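Dihydrodipicolinate synthase (Rhodopseudomonas palustris, PDB 3DZ1) probably catalyses the formation of 4-hydroxy-tetrahydrodipicolinate in lysine biosynthesis, as a TIM-barrel member of the DapA family. Local coordinates at residues 120-123 with 124-128. Numbering follows the deposited sequence.
Sequences ITTY and FRQAT
Y123 turns the edge of its ring onto one face of F124, a T-shaped pair with centroids 5.3 Å apart and planes at 83°. The bump is Y123 CD2, seated 3.9 Å above the F124 plane and over its centre. A chi1 of 177°, which sets CG opposite the backbone N, swings the Y123 ring outward with a lean toward the next turn, where the small CB of A127 comes within 4.1 Å of Y123 CE2. I120 lies alongside F124 and points the same way, its CG2 branch 4.0 Å from F124 CE2, so the phenyl ring meets the tyrosine edge over one face and the isoleucine branch at its rim, on the CD2/CE2 side. On the outward side, R125 bends at chi3 (-57°) and folds back along the helix, laying one guanidinium face over T122 CA and leaving its NH1 3.7 Å from T121 OG1. Both threonine hydroxyls turn to the preceding turn, T121 to the carbonyl of D117 and T122 to that of E118. T122 CG2 rests 3.9 Å from Q126 CD. Alpha-helical backbone bonds carry the turn, the shortest running from A127 N to Y123 O at 2.7 Å. A leucine in place of F124 would probably leave the Y123 edge without an aromatic face to rest on. Helix 117-131 links strands 105-108 and 137-141 in a beta-alpha-beta unit of the TIM barrel: F124 meets W137 and L139 of the latter strand, I120 packs on V154 and I158 of helix 152-161, and Y123 lies against F88 and M91 of helix 88-101.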
ATOM      1  N   ILE A 120      -6.155  -5.961 -14.452  1.00  7.14           N
ATOM      2  CA  ILE A 120      -4.980  -6.733 -14.845  1.00  8.43           C
ATOM      3  C   ILE A 120      -5.075  -7.243 -16.280  1.00  7.47           C
ATOM      4  O   ILE A 120      -4.173  -7.011 -17.084  1.00  6.93           O
ATOM      5  CB  ILE A 120      -4.750  -7.928 -13.882  1.00  8.82           C
ATOM      6  CG1 ILE A 120      -4.429  -7.397 -12.483  1.00  8.21           C
ATOM      7  CG2 ILE A 120      -3.587  -8.800 -14.374  1.00 10.18           C
ATOM      8  CD1 ILE A 120      -4.380  -8.462 -11.411  1.00  9.26           C
ATOM      9  N   THR A 121      -6.166  -7.924 -16.619  1.00  9.11           N
ATOM     10  CA  THR A 121      -6.298  -8.446 -17.974  1.00  9.83           C
ATOM     11  C   THR A 121      -6.367  -7.320 -18.999  1.00 11.53           C
ATOM     12  O   THR A 121      -5.815  -7.434 -20.094  1.00 11.42           O
ATOM     13  CB  THR A 121      -7.531  -9.366 -18.117  1.00 10.72           C
ATOM     14  OG1 THR A 121      -8.706  -8.680 -17.675  1.00 11.42           O
ATOM     15  CG2 THR A 121      -7.342 -10.624 -17.291  1.00  9.76           C
ATOM     16  N   THR A 122      -7.027  -6.222 -18.646  1.00 11.84           N
ATOM     17  CA  THR A 122      -7.119  -5.100 -19.565  1.00 12.32           C
ATOM     18  C   THR A 122      -5.746  -4.497 -19.838  1.00 12.69           C
ATOM     19  O   THR A 122      -5.414  -4.194 -20.984  1.00 11.56           O
ATOM     20  CB  THR A 122      -8.051  -4.000 -19.022  1.00 14.09           C
ATOM     21  OG1 THR A 122      -9.404  -4.456 -19.103  1.00 15.02           O
ATOM     22  CG2 THR A 122      -7.900  -2.706 -19.831  1.00 14.16           C
ATOM     23  N   TYR A 123      -4.948  -4.324 -18.788  1.00 11.67           N
ATOM     24  CA  TYR A 123      -3.624  -3.744 -18.954  1.00 11.77           C
ATOM     25  C   TYR A 123      -2.788  -4.509 -19.973  1.00 12.17           C
ATOM     26  O   TYR A 123      -2.188  -3.920 -20.875  1.00 11.74           O
ATOM     27  CB  TYR A 123      -2.858  -3.717 -17.632  1.00 14.65           C
ATOM     28  CG  TYR A 123      -1.458  -3.187 -17.816  1.00 17.39           C
ATOM     29  CD1 TYR A 123      -1.230  -1.823 -17.984  1.00 20.19           C
ATOM     30  CD2 TYR A 123      -0.372  -4.056 -17.926  1.00 18.22           C
ATOM     31  CE1 TYR A 123       0.043  -1.334 -18.265  1.00 20.66           C
ATOM     32  CE2 TYR A 123       0.908  -3.577 -18.210  1.00 18.86           C
ATOM     33  CZ  TYR A 123       1.107  -2.215 -18.380  1.00 20.85           C
ATOM     34  OH  TYR A 123       2.360  -1.731 -18.682  1.00 14.86           O
ATOM     35  N   PHE A 124      -2.741  -5.825 -19.825  1.00 11.55           N
ATOM     36  CA  PHE A 124      -1.944  -6.623 -20.735  1.00 13.29           C
ATOM     37  C   PHE A 124      -2.453  -6.644 -22.167  1.00 13.18           C
ATOM     38  O   PHE A 124      -1.662  -6.788 -23.095  1.00 13.39           O
ATOM     39  CB  PHE A 124      -1.751  -8.022 -20.153  1.00 13.82           C
ATOM     40  CG  PHE A 124      -0.770  -8.039 -19.015  1.00 14.10           C
ATOM     41  CD1 PHE A 124       0.574  -7.763 -19.247  1.00 14.71           C
ATOM     42  CD2 PHE A 124      -1.197  -8.225 -17.705  1.00 13.74           C
ATOM     43  CE1 PHE A 124       1.478  -7.663 -18.196  1.00 14.52           C
ATOM     44  CE2 PHE A 124      -0.302  -8.128 -16.645  1.00 13.94           C
ATOM     45  CZ  PHE A 124       1.038  -7.844 -16.892  1.00 12.51           C
ATOM     46  N   ARG A 125      -3.757  -6.474 -22.358  1.00 13.51           N
ATOM     47  CA  ARG A 125      -4.290  -6.426 -23.715  1.00 14.70           C
ATOM     48  C   ARG A 125      -3.814  -5.106 -24.328  1.00 14.19           C
ATOM     49  O   ARG A 125      -3.516  -5.030 -25.517  1.00 14.38           O
ATOM     50  CB  ARG A 125      -5.823  -6.481 -23.716  1.00 16.77           C
ATOM     51  CG  ARG A 125      -6.400  -7.815 -23.264  1.00 21.96           C
ATOM     52  CD  ARG A 125      -7.814  -8.023 -23.800  1.00 26.43           C
ATOM     53  NE  ARG A 125      -8.733  -6.957 -23.407  1.00 30.80           N
ATOM     54  CZ  ARG A 125      -9.334  -6.874 -22.222  1.00 32.90           C
ATOM     55  NH1 ARG A 125      -9.125  -7.800 -21.294  1.00 33.77           N
ATOM     56  NH2 ARG A 125     -10.146  -5.858 -21.965  1.00 34.02           N
ATOM     57  N   GLN A 126      -3.739  -4.063 -23.507  1.00 14.41           N
ATOM     58  CA  GLN A 126      -3.281  -2.766 -23.995  1.00 13.74           C
ATOM     59  C   GLN A 126      -1.777  -2.827 -24.228  1.00 13.58           C
ATOM     60  O   GLN A 126      -1.256  -2.223 -25.169  1.00 13.25           O
ATOM     61  CB  GLN A 126      -3.592  -1.661 -22.984  1.00 15.69           C
ATOM     62  CG  GLN A 126      -5.059  -1.527 -22.634  1.00 18.12           C
ATOM     63  CD  GLN A 126      -5.300  -0.457 -21.594  1.00 19.42           C
ATOM     64  OE1 GLN A 126      -4.557  -0.350 -20.618  1.00 21.63           O
ATOM     65  NE2 GLN A 126      -6.348   0.333 -21.787  1.00 18.64           N
ATOM     66  N   ALA A 127      -1.087  -3.564 -23.362  1.00 13.21           N
ATOM     67  CA  ALA A 127       0.361  -3.718 -23.454  1.00 12.81           C
ATOM     68  C   ALA A 127       0.763  -4.437 -24.739  1.00 12.73           C
ATOM     69  O   ALA A 127       1.686  -4.008 -25.427  1.00 13.38           O
ATOM     70  CB  ALA A 127       0.885  -4.479 -22.234  1.00 12.56           C
ATOM     71  N   THR A 128       0.068  -5.525 -25.068  1.00 11.84           N
ATOM     72  CA  THR A 128       0.383  -6.267 -26.287  1.00 13.49           C
ATOM     73  C   THR A 128       0.012  -5.467 -27.534  1.00 13.67           C
ATOM     74  O   THR A 128       0.667  -5.573 -28.572  1.00 14.12           O
ATOM     75  CB  THR A 128      -0.333  -7.640 -26.339  1.00 12.91           C
ATOM     76  OG1 THR A 128      -1.743  -7.460 -26.160  1.00 14.32           O
ATOM     77  CG2 THR A 128       0.207  -8.566 -25.260  1.00 11.13           C
TER